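Beta-ketoacyl-[acyl-carrier-protein] synthase FabY (Pseudomonas aeruginosa, PDB 4CW4) catalyses the condensation of acetyl-CoA with malonyl-ACP to acetoacetyl-ACP, the primer from which fatty acid synthesis starts. Local coordinates at residues E78-Y81 against A82-F86; S226-I229 against M230-D234; A332-E335 against G336-I340; N395-G398 against F399-S402. All coordinates share one frame; numbering follows the deposited sequence.

How the contacts relate
The four contacts follow one another along the chain without interlocking, and no two of them touch. Contact 1, on helix 74-87, and contact 3, at the start of helix 334-341, are both helical, each centred about 26 Å from the centre of the chain and about 28 Å from each other; both lie away from the active-site residues. Contacts 2 and 4 are loops that leave strands 222-225 and 387-394, with centres about 24 Å apart. Contacts 2 and 3 fall in the N-terminal half of the ketosynthase and contact 4 in its C-terminal half. Contacts 1 and 4 lie on opposite sides of the chain's centre. Loops 2 and 4 both join the dimer interface, contact 2 beside the active-site cysteine, Cys-286.

Contact 1: residues E78-Y81 against A82-F86; sequences ERRY and AERIF. With SO4 (sulfate ion), chain B.
Arg-84 reaches back along the helix to Arg-80 and Tyr-81, its chain bent at chi3 (-80°) so that the guanidinium doubles over the preceding turn. There NH2 of Arg-84 donates a nearly straight bond to O of Arg-80 (3.0 Å), approaching from above the carbonyl plane. One face of the Arg-84 guanidinium is covered by CD1 of Tyr-81, off toward its rim and 3.4 Å from NH2, while the ring itself is met obliquely, the planes 24° apart. The Arg-80 chain runs extended beside that of Arg-84, and the two guanidinium groups, nearly coplanar, converge on one sulfate. Its O3 accepts from both NE of Arg-80 and NH2 of Arg-84, each at 3.0 Å; NH1 of Arg-84 holds O4, and Tyr-81 OH donates to O2 at 2.8 Å. NH2 of Arg-80 donates to O1 and has Asp-68 as its second partner; Glu-67 N also bonds to the sulfate. A water accepts from N and NE of Arg-84 and donates to O of Arg-80, a second, indirect link. CD1 of Ile-85 packs against CB of Tyr-81 (3.8 Å). The arrangement is an i to i+4 helical pairing that forms an anion site, here filled by a sulfate probably taken from the crystallisation liquor.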
# COMPACT_ATOMS: atom_id res chain seq x y z
N GLU A 78 -34.57 -18.29 17.19
CA GLU A 78 -34.91 -18.21 15.78
C GLU A 78 -36.33 -17.68 15.60
O GLU A 78 -36.56 -16.79 14.80
CB GLU A 78 -34.77 -19.56 15.10
CG GLU A 78 -35.20 -19.54 13.65
CD GLU A 78 -35.11 -20.91 13.01
OE1 GLU A 78 -35.43 -21.92 13.66
OE2 GLU A 78 -34.75 -20.97 11.83
N ARG A 79 -37.29 -18.23 16.35
CA ARG A 79 -38.66 -17.76 16.27
C ARG A 79 -38.74 -16.26 16.58
O ARG A 79 -39.36 -15.49 15.85
CB ARG A 79 -39.53 -18.55 17.25
CG ARG A 79 -40.84 -17.88 17.63
CD ARG A 79 -41.42 -18.52 18.86
NE ARG A 79 -41.64 -17.52 19.91
CZ ARG A 79 -40.79 -17.23 20.89
NH1 ARG A 79 -39.62 -17.85 20.98
NH2 ARG A 79 -41.11 -16.30 21.78
N ARG A 80 -38.13 -15.87 17.69
CA ARG A 80 -38.30 -14.54 18.24
C ARG A 80 -37.47 -13.45 17.55
O ARG A 80 -37.93 -12.31 17.44
CB ARG A 80 -37.94 -14.58 19.72
CG ARG A 80 -38.32 -13.36 20.52
CD ARG A 80 -38.37 -13.73 21.99
NE ARG A 80 -38.56 -12.57 22.85
CZ ARG A 80 -39.06 -12.62 24.08
NH1 ARG A 80 -39.45 -13.78 24.60
NH2 ARG A 80 -39.20 -11.50 24.79
N TYR A 81 -36.27 -13.80 17.11
CA TYR A 81 -35.31 -12.79 16.65
C TYR A 81 -34.88 -12.91 15.19
O TYR A 81 -34.21 -12.01 14.70
CB TYR A 81 -34.05 -12.80 17.53
CG TYR A 81 -34.30 -12.54 18.99
CD1 TYR A 81 -34.37 -11.25 19.49
CD2 TYR A 81 -34.47 -13.59 19.88
CE1 TYR A 81 -34.62 -11.02 20.85
CE2 TYR A 81 -34.71 -13.37 21.22
CZ TYR A 81 -34.79 -12.08 21.69
OH TYR A 81 -35.02 -11.86 23.03
N ALA A 82 -35.24 -13.98 14.49
CA ALA A 82 -34.69 -14.16 13.13
C ALA A 82 -34.98 -12.96 12.22
O ALA A 82 -34.10 -12.49 11.51
CB ALA A 82 -35.20 -15.42 12.48
N GLU A 83 -36.21 -12.45 12.26
CA GLU A 83 -36.56 -11.33 11.41
C GLU A 83 -35.65 -10.12 11.69
O GLU A 83 -35.14 -9.49 10.77
CB GLU A 83 -38.04 -10.96 11.60
CG GLU A 83 -38.51 -9.83 10.70
CD GLU A 83 -39.96 -9.41 10.93
OE1 GLU A 83 -40.70 -10.05 11.72
OE2 GLU A 83 -40.37 -8.41 10.31
N ARG A 84 -35.44 -9.78 12.96
CA ARG A 84 -34.54 -8.67 13.31
C ARG A 84 -33.09 -8.92 12.91
O ARG A 84 -32.41 -8.02 12.43
CB ARG A 84 -34.61 -8.38 14.81
CG ARG A 84 -35.81 -7.53 15.22
CD ARG A 84 -35.91 -7.40 16.71
NE ARG A 84 -36.53 -8.58 17.30
CZ ARG A 84 -36.79 -8.72 18.60
NH1 ARG A 84 -36.47 -7.75 19.45
NH2 ARG A 84 -37.38 -9.83 19.05
N ILE A 85 -32.62 -10.14 13.16
CA ILE A 85 -31.25 -10.50 12.82
C ILE A 85 -31.05 -10.35 11.32
O ILE A 85 -30.07 -9.74 10.87
CB ILE A 85 -30.92 -11.94 13.27
CG1 ILE A 85 -30.92 -12.02 14.80
CG2 ILE A 85 -29.57 -12.37 12.70
CD1 ILE A 85 -31.02 -13.45 15.38
N PHE A 86 -32.01 -10.84 10.53
CA PHE A 86 -31.87 -10.78 9.09
C PHE A 86 -31.87 -9.36 8.58
O PHE A 86 -31.10 -9.01 7.69
CB PHE A 86 -32.98 -11.57 8.39
CG PHE A 86 -32.94 -13.07 8.64
CD1 PHE A 86 -31.78 -13.72 8.99
CD2 PHE A 86 -34.09 -13.82 8.51
CE1 PHE A 86 -31.76 -15.08 9.21
CE2 PHE A 86 -34.09 -15.18 8.72
CZ PHE A 86 -32.93 -15.81 9.08
S SO4 B . -37.02 -8.88 23.05
O1 SO4 B . -38.15 -8.60 23.94
O2 SO4 B . -35.89 -9.35 23.85
O3 SO4 B . -37.40 -9.91 22.08
O4 SO4 B . -36.64 -7.65 22.36
O HOH W 1 -38.50 -13.21 14.33
O HOH W 2 -37.43 -10.54 15.16

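Contact 2: residues S226-I229 against M230-D234; sequences SGSI and MSQLD
The backbone turns back on itself between Ser-228 and Ser-231, whose CA atoms come within 5.6 Å, with Ser-231 at a positive phi of 71°. Across this turn Ser-228 OG donates to OE1 of Gln-232 at 3.0 Å, tilted 30° from the plane of the amide carbonyl. OG stands between the backbone N and the carbonyl carbon (chi1 61°), which directs it into the turn, where it also lies 3.3 Å from Ser-231 N. Gln-232 meets it by folding at chi2, so its amide comes back over the turn; NE2 is held in turn by the carbonyls of Phe-260 and Leu-258, and these bonds fix which way round the amide lies. Ile-229 and Met-230 follow each other on the outside of the bend. The Met-230 chain, bent at chi2 and chi3, brings SD to 4.2 Å from CG1 of Ile-229, a loose apolar touch in the conformer described. Their backbone N atoms are both gripped by the carboxylate of Glu-314, one on each oxygen, and both side chains also pack on Phe-260 of the second subunit. Here the loop after strand 222-225 lines the ketosynthase active site at the dimer interface: the Ile-229 side chain lies about 4 Å from that of Cys-286, the inferred catalytic cysteine, and about 7 Å from that of the predicted active-site His-477.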
# COMPACT_ATOMS: atom_id res chain seq x y z
N SER A 226 -1.08 -7.75 5.23
CA SER A 226 -2.43 -7.18 5.36
C SER A 226 -2.45 -5.76 4.78
O SER A 226 -1.64 -5.45 3.93
CB SER A 226 -2.91 -7.22 6.80
OG SER A 226 -4.28 -6.85 6.85
N GLY A 227 -3.39 -4.93 5.23
CA GLY A 227 -3.46 -3.53 4.82
C GLY A 227 -4.85 -3.11 4.38
O GLY A 227 -5.81 -3.86 4.53
N SER A 228 -4.94 -1.89 3.88
CA SER A 228 -6.18 -1.33 3.31
C SER A 228 -5.80 -0.64 2.01
O SER A 228 -4.63 -0.30 1.81
CB SER A 228 -6.80 -0.30 4.26
OG SER A 228 -5.91 0.79 4.48
N ILE A 229 -6.76 -0.43 1.11
CA ILE A 229 -6.47 0.39 -0.06
C ILE A 229 -6.71 1.88 0.13
O ILE A 229 -6.09 2.68 -0.57
CB ILE A 229 -7.16 -0.05 -1.38
CG1 ILE A 229 -8.68 0.14 -1.35
CG2 ILE A 229 -6.77 -1.49 -1.72
CD1 ILE A 229 -9.33 -0.17 -2.72
N MET A 230 -7.60 2.27 1.04
CA MET A 230 -7.91 3.70 1.21
C MET A 230 -6.95 4.45 2.13
O MET A 230 -6.92 5.68 2.08
CB MET A 230 -9.32 3.91 1.75
CG MET A 230 -10.45 3.29 0.94
SD MET A 230 -10.57 3.87 -0.77
CE MET A 230 -10.76 5.60 -0.47
N SER A 231 -6.17 3.72 2.92
CA SER A 231 -5.61 4.19 4.20
C SER A 231 -6.80 4.27 5.18
O SER A 231 -7.95 4.13 4.77
CB SER A 231 -4.90 5.55 4.09
OG SER A 231 -3.92 5.54 3.06
N GLN A 232 -6.53 4.48 6.46
CA GLN A 232 -7.60 4.66 7.43
C GLN A 232 -8.01 6.12 7.38
O GLN A 232 -7.26 7.00 7.80
CB GLN A 232 -7.17 4.25 8.84
CG GLN A 232 -6.99 2.72 9.04
CD GLN A 232 -5.78 2.18 8.30
OE1 GLN A 232 -5.91 1.36 7.39
NE2 GLN A 232 -4.61 2.60 8.72
N LEU A 233 -9.20 6.38 6.83
CA LEU A 233 -9.62 7.74 6.48
C LEU A 233 -10.57 8.33 7.50
O LEU A 233 -11.09 9.44 7.28
CB LEU A 233 -10.27 7.76 5.09
CG LEU A 233 -9.31 7.49 3.91
CD1 LEU A 233 -10.03 7.56 2.59
CD2 LEU A 233 -8.14 8.45 3.90
N ASP A 234 -10.79 7.65 8.62
CA ASP A 234 -11.64 8.21 9.67
C ASP A 234 -10.89 9.27 10.51
O ASP A 234 -9.71 9.55 10.26
CB ASP A 234 -12.36 7.15 10.50
CG ASP A 234 -11.53 5.92 10.84
OD1 ASP A 234 -10.55 5.58 10.13
OD2 ASP A 234 -11.94 5.24 11.82

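Contact 3: residues A332-E335 against G336-I340; sequences ATEE and GLRLI
Thr-333 OG1 accepts from Gly-336 N at 2.8 Å, the capping bond that opens helix 334-341. With chi1 at 67° OG1 is flanked by its own N and carbonyl carbon and faces the first turn, whose N-H groups have no earlier carbonyl within the helix. The carbonyl O of Thr-333 starts the i to i+4 pattern with Leu-337 N (3.0 Å), and Arg-338 N to O of Glu-334 continues it.

Arg-338 is flanked by two acids. Glu-334, its chain extended, lays its carboxylate over one face of the guanidinium, with the planes only 6° apart; CD of Glu-334 is 3.8 Å from NH2 of Arg-338. Since OE1 lies well out of the guanidinium plane, this long salt bridge rests on charge attraction and stacking, and no N-H points at the oxygen. Glu-335 approaches differently: folded at chi2, it brings OE2 to the edge of the guanidinium beside NH1, with the carboxylate turned 70° from that plane. The modelled OE2 to NH1 separation is too short to be taken at face value, so the exact geometry of this salt bridge is doubtful. NE of Arg-338 donates to the carbonyl of Asp-344, tying the network to the chain beyond the helix.

The buried Leu-337 packs against Val-346 of the following loop, while Glu-334 also rests on Lys-168 and Phe-348. Ala-332 and Phe-361, and Glu-334 and Thr-166, are joined by backbone bonds; this short surface helix lies between helix 319-327 and strand 366-374 in the chain.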
# COMPACT_ATOMS: atom_id res chain seq x y z
N ALA A 332 -24.09 2.04 -6.61
CA ALA A 332 -25.55 1.99 -6.76
C ALA A 332 -26.18 3.11 -5.95
O ALA A 332 -26.06 3.14 -4.73
CB ALA A 332 -26.07 0.66 -6.28
N THR A 333 -26.87 4.02 -6.63
CA THR A 333 -27.57 5.11 -5.95
C THR A 333 -29.04 4.76 -5.73
O THR A 333 -29.57 3.84 -6.34
CB THR A 333 -27.54 6.38 -6.81
OG1 THR A 333 -28.33 6.17 -7.98
CG2 THR A 333 -26.10 6.75 -7.20
N GLU A 334 -29.70 5.50 -4.84
CA GLU A 334 -31.13 5.33 -4.69
C GLU A 334 -31.86 5.53 -6.02
O GLU A 334 -32.72 4.74 -6.39
CB GLU A 334 -31.67 6.29 -3.63
CG GLU A 334 -33.18 6.23 -3.44
CD GLU A 334 -33.62 7.04 -2.24
OE1 GLU A 334 -33.35 8.27 -2.22
OE2 GLU A 334 -34.22 6.45 -1.31
N GLU A 335 -31.50 6.56 -6.77
CA GLU A 335 -32.17 6.77 -8.05
C GLU A 335 -31.92 5.62 -9.03
O GLU A 335 -32.82 5.23 -9.77
CB GLU A 335 -31.75 8.10 -8.68
CG GLU A 335 -32.39 9.30 -8.02
CD GLU A 335 -33.93 9.27 -8.04
OE1 GLU A 335 -34.55 8.80 -9.02
OE2 GLU A 335 -34.52 9.70 -7.04
N GLY A 336 -30.71 5.06 -9.01
CA GLY A 336 -30.40 3.93 -9.87
C GLY A 336 -31.28 2.74 -9.55
O GLY A 336 -31.83 2.10 -10.44
N LEU A 337 -31.44 2.45 -8.27
CA LEU A 337 -32.27 1.34 -7.85
C LEU A 337 -33.75 1.59 -8.13
O LEU A 337 -34.50 0.66 -8.42
CB LEU A 337 -32.03 1.02 -6.38
CG LEU A 337 -30.62 0.52 -6.06
CD1 LEU A 337 -30.35 0.57 -4.56
CD2 LEU A 337 -30.41 -0.90 -6.60
N ARG A 338 -34.18 2.85 -8.04
CA ARG A 338 -35.56 3.18 -8.36
C ARG A 338 -35.88 2.82 -9.81
O ARG A 338 -36.99 2.39 -10.12
CB ARG A 338 -35.81 4.67 -8.12
CG ARG A 338 -35.97 5.02 -6.66
CD ARG A 338 -36.17 6.52 -6.47
NE ARG A 338 -36.62 6.85 -5.12
CZ ARG A 338 -36.57 8.06 -4.58
NH1 ARG A 338 -36.09 9.09 -5.27
NH2 ARG A 338 -37.01 8.26 -3.34
N LEU A 339 -34.91 3.01 -10.69
CA LEU A 339 -35.10 2.69 -12.10
C LEU A 339 -35.22 1.19 -12.30
O LEU A 339 -36.05 0.74 -13.08
CB LEU A 339 -33.94 3.23 -12.94
CG LEU A 339 -33.94 4.74 -13.17
CD1 LEU A 339 -32.68 5.17 -13.91
CD2 LEU A 339 -35.16 5.18 -13.97
N ILE A 340 -34.39 0.42 -11.60
CA ILE A 340 -34.43 -1.03 -11.71
C ILE A 340 -35.75 -1.59 -11.16
O ILE A 340 -36.34 -2.49 -11.75
CB ILE A 340 -33.23 -1.68 -11.00
CG1 ILE A 340 -31.96 -1.39 -11.80
CG2 ILE A 340 -33.40 -3.22 -10.87
CD1 ILE A 340 -30.72 -1.64 -11.05

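Contact 4: residues N395-G398 against F399-S402; sequences NADG and FKKS
Two successive turns in the Lys-400 chain, chi3 71° and chi4 67°, curl its ammonium back toward Asp-397, whose CB points toward the lysine's segment. NZ of Lys-400 and OD2 of Asp-397 form a hydrogen-bonded salt bridge of 2.8 Å, the nitrogen approaching on the anti side of OD2 and slightly out of the carboxylate plane. On the way the aliphatic part of the lysine passes the bend it spans, CG lying 3.5 Å from O of Gly-398. NZ also donates to the carbonyl of Ala-405, and OD1 of Asp-397 accepts from Asn-544 ND2 and Gly-409 N, so both oxygens of this carboxylate are engaged and its rotation is fixed. The bridge spans one bend of the loop between strand 387-394 and helix 409-425, in the C-terminal half of the ketosynthase fold, where that loop runs along the dimer interface; the bond to Gly-409 N links it to the helix start. Gly-398, at a positive phi of 78°, makes the bend. A water joins its two sides by donating to O of Asp-397 (2.8 Å) and to O of Phe-399 (2.7 Å). The Phe-399 CB points away from the 395-398 segment, and the side chain packs on Gln-602 of the second subunit, while backbone bonds from Ala-396, Gly-398 and Lys-400 reach the same neighbour.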
# COMPACT_ATOMS: atom_id res chain seq x y z
N ASN A 395 -2.21 -9.98 -13.45
CA ASN A 395 -1.88 -9.40 -14.75
C ASN A 395 -2.57 -8.06 -14.91
O ASN A 395 -3.77 -7.93 -14.65
CB ASN A 395 -2.33 -10.32 -15.90
CG ASN A 395 -1.54 -11.61 -15.93
OD1 ASN A 395 -1.95 -12.62 -15.30
ND2 ASN A 395 -0.41 -11.61 -16.63
N ALA A 396 -1.82 -7.06 -15.38
CA ALA A 396 -2.35 -5.73 -15.65
C ALA A 396 -3.01 -5.73 -17.04
O ALA A 396 -3.14 -6.77 -17.69
CB ALA A 396 -1.24 -4.68 -15.54
N ASP A 397 -3.44 -4.56 -17.49
CA ASP A 397 -4.33 -4.44 -18.64
C ASP A 397 -3.63 -3.96 -19.91
O ASP A 397 -4.27 -3.84 -20.94
CB ASP A 397 -5.44 -3.44 -18.32
CG ASP A 397 -6.52 -4.00 -17.42
OD1 ASP A 397 -6.64 -5.24 -17.26
OD2 ASP A 397 -7.27 -3.16 -16.86
N GLY A 398 -2.34 -3.65 -19.84
CA GLY A 398 -1.67 -3.02 -20.95
C GLY A 398 -2.01 -1.54 -21.00
O GLY A 398 -2.41 -0.94 -19.97
N PHE A 399 -1.86 -0.92 -22.16
CA PHE A 399 -2.21 0.50 -22.27
C PHE A 399 -3.69 0.73 -22.00
O PHE A 399 -4.54 -0.09 -22.36
CB PHE A 399 -1.82 1.04 -23.64
CG PHE A 399 -0.34 1.12 -23.85
CD1 PHE A 399 0.44 1.95 -23.05
CD2 PHE A 399 0.29 0.40 -24.85
CE1 PHE A 399 1.80 2.06 -23.24
CE2 PHE A 399 1.65 0.51 -25.04
CZ PHE A 399 2.40 1.33 -24.23
N LYS A 400 -4.00 1.84 -21.34
CA LYS A 400 -5.38 2.18 -20.99
C LYS A 400 -5.73 3.59 -21.44
O LYS A 400 -4.85 4.39 -21.77
CB LYS A 400 -5.63 2.06 -19.48
CG LYS A 400 -5.37 0.65 -18.90
CD LYS A 400 -5.64 0.56 -17.39
CE LYS A 400 -7.13 0.64 -17.03
NZ LYS A 400 -7.90 -0.55 -17.52
N LYS A 401 -7.03 3.87 -21.48
CA LYS A 401 -7.54 5.24 -21.51
C LYS A 401 -7.84 5.57 -20.05
O LYS A 401 -6.91 5.74 -19.27
CB LYS A 401 -8.81 5.33 -22.36
CG LYS A 401 -8.57 5.22 -23.83
CD LYS A 401 -9.86 5.27 -24.63
CE LYS A 401 -9.60 5.08 -26.12
NZ LYS A 401 -10.87 4.84 -26.86
N SER A 402 -9.11 5.64 -19.68
CA SER A 402 -9.48 5.84 -18.28
C SER A 402 -8.80 4.78 -17.41
O SER A 402 -8.84 3.59 -17.72
CB SER A 402 -10.98 5.71 -18.10
OG SER A 402 -11.28 5.53 -16.72
O HOH W 3 -4.48 -2.61 -23.41